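Local coordinates for SusD superfamily protein (Bacteroides fragilis NCTC 9343, PDB 3NQP) that probably binds glycans at the outer membrane, as a SusD-family surface protein that helps capture them for uptake, at residues Asn407-Arg412 / Leu439-Lys444; Asp328-Arg333 / Thr421-Pro426. All coordinates share one frame; numbering follows the deposited sequence.

Contact 1: residues Asn407-Arg412 / Leu439-Lys444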
loop_
_atom_site.group_PDB
_atom_site.type_symbol
_atom_site.label_atom_id
_atom_site.label_comp_id
_atom_site.label_asym_id
_atom_site.label_seq_id
_atom_site.Cartn_x
_atom_site.Cartn_y
_atom_site.Cartn_z
ATOM N N ASN A 407 6.915 13.355 14.638
ATOM C CA ASN A 407 8.155 13.185 15.385
ATOM C C ASN A 407 8.339 11.797 16.000
ATOM O O ASN A 407 9.477 11.347 16.162
ATOM C CB ASN A 407 8.316 14.285 16.429
ATOM C CG ASN A 407 8.634 15.643 15.800
ATOM O OD1 ASN A 407 9.429 15.728 14.848
ATOM N ND2 ASN A 407 8.020 16.717 16.335
ATOM N N LEU A 408 7.254 11.118 16.355
ATOM C CA LEU A 408 7.356 9.729 16.754
ATOM C C LEU A 408 8.015 8.910 15.624
ATOM O O LEU A 408 8.954 8.170 15.863
ATOM C CB LEU A 408 5.975 9.126 17.041
ATOM C CG LEU A 408 5.446 9.331 18.452
ATOM C CD1 LEU A 408 3.938 8.928 18.525
ATOM C CD2 LEU A 408 6.310 8.590 19.498
ATOM N N VAL A 409 7.523 9.074 14.394
ATOM C CA VAL A 409 8.089 8.343 13.245
ATOM C C VAL A 409 9.510 8.784 12.929
ATOM O O VAL A 409 10.385 7.921 12.743
ATOM C CB VAL A 409 7.176 8.469 12.022
ATOM C CG1 VAL A 409 7.788 7.746 10.828
ATOM C CG2 VAL A 409 5.745 7.967 12.408
ATOM N N ARG A 410 9.777 10.106 12.916
ATOM C CA ARG A 410 11.142 10.579 12.625
ATOM C C ARG A 410 12.119 10.095 13.651
ATOM O O ARG A 410 13.249 9.736 13.316
ATOM C CB ARG A 410 11.239 12.090 12.573
ATOM C CG ARG A 410 10.480 12.682 11.411
ATOM C CD ARG A 410 10.777 14.151 11.244
ATOM N NE ARG A 410 10.039 14.772 10.136
ATOM C CZ ARG A 410 10.168 16.042 9.779
ATOM N NH1 ARG A 410 11.027 16.847 10.419
ATOM N NH2 ARG A 410 9.479 16.502 8.750
ATOM N N LYS A 411 11.718 10.140 14.920
ATOM C CA LYS A 411 12.666 9.827 15.966
ATOM C C LYS A 411 13.133 8.381 15.780
ATOM O O LYS A 411 14.305 8.085 15.905
ATOM C CB LYS A 411 12.077 10.056 17.344
ATOM C CG LYS A 411 13.017 9.553 18.505
ATOM C CD LYS A 411 12.316 9.737 19.850
ATOM C CE LYS A 411 13.251 9.360 21.014
ATOM N NZ LYS A 411 12.587 9.622 22.345
ATOM N N ARG A 412 12.212 7.495 15.453
ATOM C CA ARG A 412 12.592 6.109 15.163
ATOM C C ARG A 412 13.543 6.022 13.969
ATOM O O ARG A 412 14.510 5.292 14.016
ATOM C CB ARG A 412 11.358 5.232 14.937
ATOM C CG ARG A 412 11.655 3.728 14.985
ATOM C CD ARG A 412 12.091 3.174 13.613
ATOM N NE ARG A 412 10.971 3.111 12.670
ATOM C CZ ARG A 412 10.063 2.129 12.629
ATOM N NH1 ARG A 412 10.141 1.106 13.465
ATOM N NH2 ARG A 412 9.066 2.158 11.735
ATOM N N LEU A 439 2.624 13.987 4.223
ATOM C CA LEU A 439 2.887 13.307 2.940
ATOM C C LEU A 439 4.340 12.920 2.819
ATOM O O LEU A 439 4.663 11.802 2.458
ATOM C CB LEU A 439 2.469 14.171 1.731
ATOM C CG LEU A 439 2.924 13.727 0.304
ATOM C CD1 LEU A 439 2.168 12.536 -0.131
ATOM C CD2 LEU A 439 2.744 14.900 -0.708
ATOM N N HIS A 440 5.230 13.855 3.124
ATOM C CA HIS A 440 6.653 13.613 2.884
ATOM C C HIS A 440 7.217 12.606 3.890
ATOM O O HIS A 440 8.140 11.913 3.573
ATOM C CB HIS A 440 7.450 14.916 2.875
ATOM C CG HIS A 440 7.169 15.790 1.682
ATOM N ND1 HIS A 440 7.350 17.163 1.701
ATOM C CD2 HIS A 440 6.678 15.492 0.452
ATOM C CE1 HIS A 440 7.002 17.656 0.522
ATOM N NE2 HIS A 440 6.602 16.667 -0.255
ATOM N N GLU A 441 6.606 12.506 5.077
ATOM C CA GLU A 441 6.965 11.452 6.012
ATOM C C GLU A 441 6.462 10.083 5.541
ATOM O O GLU A 441 7.156 9.103 5.654
ATOM C CB GLU A 441 6.446 11.783 7.421
ATOM C CG GLU A 441 7.286 11.138 8.540
ATOM C CD GLU A 441 8.723 11.554 8.525
ATOM O OE1 GLU A 441 8.994 12.741 8.252
ATOM O OE2 GLU A 441 9.572 10.677 8.741
ATOM N N LYS A 442 5.230 10.016 5.044
ATOM C CA LYS A 442 4.736 8.799 4.379
ATOM C C LYS A 442 5.602 8.419 3.168
ATOM O O LYS A 442 5.850 7.246 2.945
ATOM C CB LYS A 442 3.276 8.968 3.954
ATOM C CG LYS A 442 2.319 8.899 5.135
ATOM C CD LYS A 442 0.829 8.689 4.726
ATOM C CE LYS A 442 0.606 7.221 4.311
ATOM N NZ LYS A 442 -0.861 6.959 3.997
ATOM N N ASP A 443 6.065 9.414 2.416
ATOM C CA ASP A 443 6.894 9.175 1.234
ATOM C C ASP A 443 8.187 8.469 1.600
ATOM O O ASP A 443 8.684 7.658 0.841
ATOM C CB ASP A 443 7.275 10.510 0.549
ATOM C CG ASP A 443 6.152 11.099 -0.279
ATOM O OD1 ASP A 443 5.123 10.398 -0.504
ATOM O OD2 ASP A 443 6.297 12.296 -0.655
ATOM N N LYS A 444 8.760 8.847 2.733
ATOM C CA LYS A 444 9.958 8.211 3.254
ATOM C C LYS A 444 9.719 6.881 3.966
ATOM O O LYS A 444 10.543 5.944 3.843
ATOM C CB LYS A 444 10.665 9.135 4.203
ATOM C CG LYS A 444 11.337 10.310 3.560
ATOM C CD LYS A 444 11.873 11.216 4.674
ATOM C CE LYS A 444 12.319 12.521 4.093
ATOM N NZ LYS A 444 13.005 13.340 5.101
HETATM O O HOH W 1 8.183 14.822 6.896
#

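Contact 2: residues Asp328-Arg333 / Thr421-Pro426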
loop_
_atom_site.group_PDB
_atom_site.type_symbol
_atom_site.label_atom_id
_atom_site.label_comp_id
_atom_site.label_asym_id
_atom_site.label_seq_id
_atom_site.Cartn_x
_atom_site.Cartn_y
_atom_site.Cartn_z
ATOM N N ASP A 328 17.978 12.386 4.460
ATOM C CA ASP A 328 19.251 12.700 5.135
ATOM C C ASP A 328 20.057 11.439 5.346
ATOM O O ASP A 328 19.491 10.352 5.507
ATOM C CB ASP A 328 18.992 13.313 6.518
ATOM C CG ASP A 328 18.282 14.622 6.437
ATOM O OD1 ASP A 328 18.669 15.426 5.572
ATOM O OD2 ASP A 328 17.344 14.849 7.216
ATOM N N ASP A 329 21.381 11.555 5.327
ATOM C CA ASP A 329 22.221 10.385 5.541
ATOM C C ASP A 329 22.028 9.800 6.936
ATOM O O ASP A 329 22.254 8.620 7.122
ATOM C CB ASP A 329 23.709 10.687 5.317
ATOM C CG ASP A 329 24.069 10.877 3.843
ATOM O OD1 ASP A 329 23.419 10.313 2.928
ATOM O OD2 ASP A 329 25.063 11.581 3.617
ATOM N N ALA A 330 21.591 10.614 7.901
ATOM C CA ALA A 330 21.421 10.159 9.286
ATOM C C ALA A 330 20.104 9.423 9.477
ATOM O O ALA A 330 19.848 8.917 10.545
ATOM C CB ALA A 330 21.476 11.345 10.275
ATOM N N ASP A 331 19.271 9.403 8.448
ATOM C CA ASP A 331 17.977 8.695 8.450
ATOM C C ASP A 331 18.283 7.235 8.060
ATOM O O ASP A 331 18.651 6.955 6.926
ATOM C CB ASP A 331 17.053 9.375 7.439
ATOM C CG ASP A 331 15.649 8.832 7.395
ATOM O OD1 ASP A 331 15.418 7.655 7.743
ATOM O OD2 ASP A 331 14.756 9.608 6.963
ATOM N N THR A 332 18.092 6.312 9.004
ATOM C CA THR A 332 18.379 4.877 8.794
ATOM C C THR A 332 17.493 4.277 7.696
ATOM O O THR A 332 17.854 3.274 7.121
ATOM C CB THR A 332 18.161 4.057 10.079
ATOM O OG1 THR A 332 16.778 4.134 10.477
ATOM C CG2 THR A 332 19.037 4.615 11.237
ATOM N N ARG A 333 16.361 4.898 7.367
ATOM C CA ARG A 333 15.511 4.368 6.281
ATOM C C ARG A 333 16.222 4.444 4.930
ATOM O O ARG A 333 15.880 3.704 4.002
ATOM C CB ARG A 333 14.188 5.110 6.200
ATOM C CG ARG A 333 13.342 5.010 7.468
ATOM C CD ARG A 333 12.100 5.843 7.379
ATOM N NE ARG A 333 12.416 7.260 7.462
ATOM C CZ ARG A 333 11.571 8.214 7.823
ATOM N NH1 ARG A 333 10.293 7.941 8.097
ATOM N NH2 ARG A 333 11.992 9.456 7.886
ATOM N N THR A 421 17.051 19.382 17.225
ATOM C CA THR A 421 17.498 20.645 16.655
ATOM C C THR A 421 17.616 20.556 15.120
ATOM O O THR A 421 17.251 21.487 14.411
ATOM C CB THR A 421 18.893 21.095 17.292
ATOM O OG1 THR A 421 19.962 20.334 16.730
ATOM C CG2 THR A 421 18.937 20.897 18.816
ATOM N N LEU A 422 18.096 19.421 14.624
ATOM C CA LEU A 422 18.322 19.167 13.190
ATOM C C LEU A 422 17.046 18.626 12.486
ATOM O O LEU A 422 16.742 18.998 11.353
ATOM C CB LEU A 422 19.458 18.146 13.001
ATOM C CG LEU A 422 20.865 18.532 13.530
ATOM C CD1 LEU A 422 21.933 17.466 13.125
ATOM C CD2 LEU A 422 21.264 19.919 13.018
ATOM N N TYR A 423 16.357 17.722 13.152
ATOM C CA TYR A 423 15.401 16.796 12.495
ATOM C C TYR A 423 13.961 16.848 12.980
ATOM O O TYR A 423 13.076 16.288 12.329
ATOM C CB TYR A 423 15.954 15.353 12.589
ATOM C CG TYR A 423 17.356 15.216 12.011
ATOM C CD1 TYR A 423 17.669 15.763 10.780
ATOM C CD2 TYR A 423 18.348 14.548 12.692
ATOM C CE1 TYR A 423 18.901 15.644 10.249
ATOM C CE2 TYR A 423 19.627 14.420 12.160
ATOM C CZ TYR A 423 19.911 14.977 10.955
ATOM O OH TYR A 423 21.197 14.910 10.419
ATOM N N ALA A 424 13.681 17.534 14.085
ATOM C CA ALA A 424 12.325 17.509 14.653
ATOM C C ALA A 424 11.431 18.448 13.852
ATOM O O ALA A 424 11.886 19.478 13.403
ATOM C CB ALA A 424 12.333 17.925 16.121
ATOM N N TYR A 425 10.171 18.077 13.672
ATOM C CA TYR A 425 9.187 18.951 13.031
ATOM C C TYR A 425 8.605 19.960 14.036
ATOM O O TYR A 425 8.014 19.559 15.043
ATOM C CB TYR A 425 8.064 18.090 12.438
ATOM C CG TYR A 425 7.011 18.896 11.684
ATOM C CD1 TYR A 425 7.285 19.452 10.421
ATOM C CD2 TYR A 425 5.755 19.096 12.236
ATOM C CE1 TYR A 425 6.313 20.204 9.745
ATOM C CE2 TYR A 425 4.791 19.843 11.581
ATOM C CZ TYR A 425 5.072 20.406 10.350
ATOM O OH TYR A 425 4.087 21.137 9.711
ATOM N N PRO A 426 8.752 21.269 13.774
ATOM C CA PRO A 426 8.202 22.210 14.752
ATOM C C PRO A 426 6.741 22.394 14.442
ATOM O O PRO A 426 6.361 22.367 13.263
ATOM C CB PRO A 426 8.995 23.508 14.491
ATOM C CG PRO A 426 9.391 23.445 13.010
ATOM C CD PRO A 426 9.408 21.961 12.632
HETATM O O HOH W 2 22.038 13.665 7.683
#

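Contact 1: residues Asn407-Arg412 / Leu439-Lys444
A bent Glu-441 chain and an extended Arg-410 chain bring the two charged groups together. In Glu-441 the first torsion (chi1 -153°) sets CG opposite the backbone N, sending the chain across to helix 399-414, and a bend at the second turns the carboxylate round toward its neighbour. Arg-410 leaves its helix with CG beside the backbone N and then runs straight from CG to NE, crossing the glutamate chain at a slant. The link itself is a salt bridge from Arg-410 NE to Glu-441 OE1, 3.0 Å long and moderately bent. OE1 is met from above the carboxylate plane, 50° out of it, and the carboxylate and guanidinium planes are turned 46° against each other. The bridge is made through NE; Arg-410 NH2 stays 3.8 Å from Glu-441 OE1. A water fills in, accepting from Arg-410 NH2 at 2.8 Å in the guanidinium plane and donating to Glu-441 OE1 at 2.6 Å. OE1 thus accepts two bonds, from NE and from the water, which relays NH2. The greasy part of the arginine counts too, with Arg-410 CG 3.5 Å from Glu-441 OE2. Val-409 flanks the same carboxylate, its CG1 4.0 Å from Glu-441 OE2. OE2 has its own partner, a salt bridge to Arg-333, so two arginines share this largely buried carboxylate and would probably favour its charged form. Arg-410 NH1 meanwhile donates to the carbonyl oxygen of Tyr-423, which fixes the guanidinium from a further side. Segments 407-412 and 439-444 run in broadly the same direction, and the result is a polar bridge between helices 399-414 and 431-445 in the C-terminal helical part of a SusD-family protein, a family placed in the TPR clan.

Contact 2: residues Asp328-Arg333 / Thr421-Pro426
Tyr-423 reaches over to the 328-333 loop and is met there by two side chains at different points of its ring. Asp-328 comes in at the CD1-CE1 side, where its OD2 lies 3.5 Å from Tyr-423 CE1, with the carboxylate plane inclined 37° to the ring. Ala-330 sits at the phenol end: its CB approaches Tyr-423 OH to 3.6 Å, and the ring carbon CZ lies just behind. Both approaches are oblique to the ring. A water completes this end, accepting from Ala-330 N at 3.1 Å and hydrogen-bonded to Tyr-423 OH as well. Behind the ring, Leu-422 CB rests over the centre of one face, and the Tyr-414 ring stacks with Tyr-423. Asp-328 OD2 is itself hydrogen-bonded to Tyr-414 OH, so the oxygen bonded to Tyr-414 is also the one that packs on the Tyr-423 ring.

The loop owes its shape to a type I beta turn from Asp-328 to Asp-331, followed by a capping bond at the start of helix 333-337. Here Asp-331 OD1 accepts from Arg-333 N at 2.9 Å, on its anti side and somewhat out of the carboxylate plane. The syn side of the same carboxylate faces the guanidinium, which grips it side-on: NE to OD1, and NH2 to OD2 at 2.9 Å with the oxygen close to the guanidinium plane. Thr-332, between them, pairs by its backbone with Ala-413 at the end of helix 399-414.

In the fold
After the N-terminal helices, the chain reaches the 328-333 loop, then passes through helix 333-337, the antiparallel strands 338-344 and 351-358 and helix 382-396 before 407-412. A short run on, 421-426 comes back against 328-333, and contact 2 closes that long excursion. Helix 431-445 then brings 439-444 to 407-412, closing the much shorter loop of contact 1. The segments alternate, so the two loops cross, and the contact centres lie about 9 Å apart. The crossing is stitched by Asn-407, whose OD1 accepts from Tyr-425 N at 2.7 Å, and by the Arg-333 to Glu-441 bridge. Contact 1 joins helices 399-414 and 431-445; contact 2 joins the 328-333 loop to the end of short helix 420-423.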